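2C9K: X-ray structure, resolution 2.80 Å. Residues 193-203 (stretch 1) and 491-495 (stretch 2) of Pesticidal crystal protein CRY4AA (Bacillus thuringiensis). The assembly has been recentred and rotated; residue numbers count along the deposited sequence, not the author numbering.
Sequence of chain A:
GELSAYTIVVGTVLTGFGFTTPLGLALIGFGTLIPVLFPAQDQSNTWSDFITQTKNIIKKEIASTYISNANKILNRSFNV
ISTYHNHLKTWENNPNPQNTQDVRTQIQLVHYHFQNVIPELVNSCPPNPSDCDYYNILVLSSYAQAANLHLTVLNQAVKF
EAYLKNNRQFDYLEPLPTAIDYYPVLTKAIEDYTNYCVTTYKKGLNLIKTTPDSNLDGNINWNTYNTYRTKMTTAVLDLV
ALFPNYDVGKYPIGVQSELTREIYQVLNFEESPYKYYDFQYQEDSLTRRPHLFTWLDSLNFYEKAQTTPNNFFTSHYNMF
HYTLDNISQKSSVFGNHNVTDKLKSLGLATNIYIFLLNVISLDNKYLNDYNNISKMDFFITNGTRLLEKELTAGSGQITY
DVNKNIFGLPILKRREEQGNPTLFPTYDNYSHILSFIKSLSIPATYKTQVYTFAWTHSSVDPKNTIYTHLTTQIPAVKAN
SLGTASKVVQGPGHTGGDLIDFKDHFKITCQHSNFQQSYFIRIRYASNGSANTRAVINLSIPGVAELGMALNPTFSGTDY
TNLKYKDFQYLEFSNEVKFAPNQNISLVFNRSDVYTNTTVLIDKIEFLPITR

Stretch 1, residues 193-203: YTNYCVTTYKK
Stretch 2, residues 491-495: GPGHT

A helix can receive a loop with very few contacts when its side chains recur every turn along one face, and the pesticidal crystal protein CRY4AA offers a compact example. Residues 193-203 are helical throughout, within a longer helix, with phi/psi near -60/-45 and i-to-i+4 bonds such as Val-198 N to Thr-194 O (3.1 Å) and Lys-202 N to Val-198 O (3.0 Å). These three residues, spaced by four, direct their CA-to-CB bonds toward the irregular segment 491-495. The loop runs against the helix direction: Val-198 CA lies 6.1 Å from Gly-493 CA, and Thr-194 CA lies 6.7 Å from His-494 CA. Together the stretches bury 211 Å².

The polar link is a single hydrogen bond, from Lys-202 NZ to Pro-492 O at 3.0 Å. Chi1 of Lys-202 is m and chi2 to chi4 are all t, so an extended chain carries the ammonium to the carbonyl.

Van der Waals packing supplies the rest. Val-198, buried and with chi1 t, places CG1 3.7 Å from Pro-492 O; its CG2 makes an apolar contact 3.7 Å from His-494 CB and also meets the edge of the imidazole, near the ring plane. The two methyl branches thus reach different parts of the loop without leaving a polar group unpaired. Thr-194, chi1 m, adds a second apolar contact, CG2 to His-494 CB at 3.5 Å, while its OG1 is hydrogen-bonded elsewhere in the structure; a methyl and a hydroxyl on one short side chain serve different surroundings. His-494 (phi/psi -115/7, chi1 p, chi2 86°) is buried, with NE2 likewise satisfied elsewhere.

Backbone shape completes the fit. Pro-492, at -74/-16 with a C-gamma endo pucker, precedes Gly-493 at 125/-23, angles that by themselves call for glycine. An ideal CB there would also sit a tight 3.2 Å from Val-198 CG1, so the absent side chain permits the close approach.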

# COMPACT_ATOMS: atom_id res chain seq x y z
N TYR A 193 5.17 -17.25 -1.16
CA TYR A 193 5.26 -16.05 -1.98
C TYR A 193 5.35 -14.79 -1.12
O TYR A 193 6.13 -13.89 -1.41
CB TYR A 193 4.06 -15.99 -2.92
CG TYR A 193 4.17 -16.98 -4.06
CD1 TYR A 193 3.04 -17.45 -4.71
CD2 TYR A 193 5.42 -17.42 -4.51
CE1 TYR A 193 3.15 -18.34 -5.79
CE2 TYR A 193 5.54 -18.30 -5.58
CZ TYR A 193 4.40 -18.75 -6.21
OH TYR A 193 4.51 -19.61 -7.29
N THR A 194 4.54 -14.73 -0.07
CA THR A 194 4.57 -13.58 0.83
C THR A 194 5.96 -13.43 1.44
O THR A 194 6.60 -12.40 1.27
CB THR A 194 3.54 -13.72 1.97
OG1 THR A 194 2.22 -13.60 1.43
CG2 THR A 194 3.75 -12.65 3.02
N ASN A 195 6.43 -14.47 2.13
CA ASN A 195 7.73 -14.45 2.77
C ASN A 195 8.91 -14.21 1.83
O ASN A 195 9.91 -13.61 2.24
CB ASN A 195 7.98 -15.76 3.53
CG ASN A 195 7.03 -15.95 4.72
OD1 ASN A 195 6.78 -15.02 5.48
ND2 ASN A 195 6.50 -17.17 4.88
N TYR A 196 8.81 -14.66 0.59
CA TYR A 196 9.90 -14.47 -0.37
C TYR A 196 9.98 -13.03 -0.83
O TYR A 196 11.05 -12.42 -0.80
CB TYR A 196 9.74 -15.38 -1.58
CG TYR A 196 10.82 -15.17 -2.63
CD1 TYR A 196 12.12 -15.63 -2.41
CD2 TYR A 196 10.56 -14.47 -3.80
CE1 TYR A 196 13.14 -15.38 -3.33
CE2 TYR A 196 11.57 -14.22 -4.73
CZ TYR A 196 12.86 -14.68 -4.48
OH TYR A 196 13.87 -14.41 -5.36
N CYS A 197 8.85 -12.49 -1.28
CA CYS A 197 8.78 -11.11 -1.75
C CYS A 197 9.27 -10.14 -0.68
O CYS A 197 10.06 -9.24 -0.96
CB CYS A 197 7.35 -10.73 -2.12
SG CYS A 197 6.67 -11.63 -3.53
N VAL A 198 8.79 -10.33 0.54
CA VAL A 198 9.18 -9.47 1.64
C VAL A 198 10.67 -9.62 1.89
O VAL A 198 11.38 -8.63 2.05
CB VAL A 198 8.40 -9.80 2.93
CG1 VAL A 198 8.90 -8.94 4.08
CG2 VAL A 198 6.92 -9.58 2.71
N THR A 199 11.15 -10.86 1.92
CA THR A 199 12.57 -11.11 2.13
C THR A 199 13.41 -10.38 1.09
O THR A 199 14.29 -9.58 1.42
CB THR A 199 12.92 -12.63 2.03
OG1 THR A 199 12.46 -13.31 3.20
CG2 THR A 199 14.41 -12.82 1.91
N THR A 200 13.10 -10.65 -0.18
CA THR A 200 13.81 -10.06 -1.29
C THR A 200 13.69 -8.54 -1.28
O THR A 200 14.66 -7.83 -1.58
CB THR A 200 13.27 -10.61 -2.62
OG1 THR A 200 13.32 -12.04 -2.58
CG2 THR A 200 14.11 -10.11 -3.80
N TYR A 201 12.50 -8.06 -0.94
CA TYR A 201 12.25 -6.63 -0.87
C TYR A 201 13.21 -5.98 0.11
O TYR A 201 13.71 -4.88 -0.13
CB TYR A 201 10.80 -6.35 -0.42
CG TYR A 201 10.59 -4.90 -0.06
CD1 TYR A 201 10.80 -3.89 -1.00
CD2 TYR A 201 10.27 -4.53 1.25
CE1 TYR A 201 10.72 -2.55 -0.64
CE2 TYR A 201 10.18 -3.20 1.62
CZ TYR A 201 10.41 -2.21 0.67
OH TYR A 201 10.35 -0.89 1.02
N LYS A 202 13.47 -6.66 1.22
CA LYS A 202 14.38 -6.11 2.22
C LYS A 202 15.85 -6.27 1.83
O LYS A 202 16.71 -5.50 2.26
CB LYS A 202 14.09 -6.75 3.59
CG LYS A 202 12.71 -6.38 4.09
CD LYS A 202 12.42 -6.88 5.49
CE LYS A 202 11.04 -6.38 5.94
NZ LYS A 202 10.65 -6.82 7.33
N LYS A 203 16.15 -7.26 0.98
CA LYS A 203 17.52 -7.45 0.54
C LYS A 203 17.90 -6.25 -0.30
O LYS A 203 19.06 -5.81 -0.28
CB LYS A 203 17.68 -8.73 -0.28
CG LYS A 203 17.81 -9.97 0.56
CD LYS A 203 18.19 -11.18 -0.28
CE LYS A 203 18.38 -12.41 0.60
NZ LYS A 203 18.64 -13.64 -0.20
N GLY A 491 4.69 -1.86 10.04
CA GLY A 491 4.23 -3.16 9.58
C GLY A 491 5.41 -3.99 9.13
O GLY A 491 6.47 -3.44 8.83
N PRO A 492 5.27 -5.32 9.07
CA PRO A 492 6.36 -6.21 8.65
C PRO A 492 6.65 -6.18 7.15
O PRO A 492 7.70 -6.64 6.68
CB PRO A 492 5.90 -7.58 9.13
CG PRO A 492 4.42 -7.48 8.99
CD PRO A 492 4.12 -6.10 9.53
N GLY A 493 5.72 -5.64 6.38
CA GLY A 493 5.94 -5.56 4.95
C GLY A 493 4.86 -6.20 4.13
O GLY A 493 4.67 -5.84 2.97
N HIS A 494 4.12 -7.13 4.72
CA HIS A 494 3.08 -7.84 3.99
C HIS A 494 1.64 -7.61 4.46
O HIS A 494 0.72 -8.26 3.96
CB HIS A 494 3.41 -9.33 3.99
CG HIS A 494 3.66 -9.89 5.35
ND1 HIS A 494 2.65 -10.33 6.18
CD2 HIS A 494 4.81 -10.05 6.05
CE1 HIS A 494 3.17 -10.74 7.33
NE2 HIS A 494 4.48 -10.58 7.27
N THR A 495 1.43 -6.71 5.41
CA THR A 495 0.08 -6.46 5.89
C THR A 495 -0.56 -5.26 5.20
O THR A 495 -1.74 -4.97 5.41
CB THR A 495 0.06 -6.23 7.41
OG1 THR A 495 0.94 -5.14 7.74
CG2 THR A 495 0.49 -7.49 8.15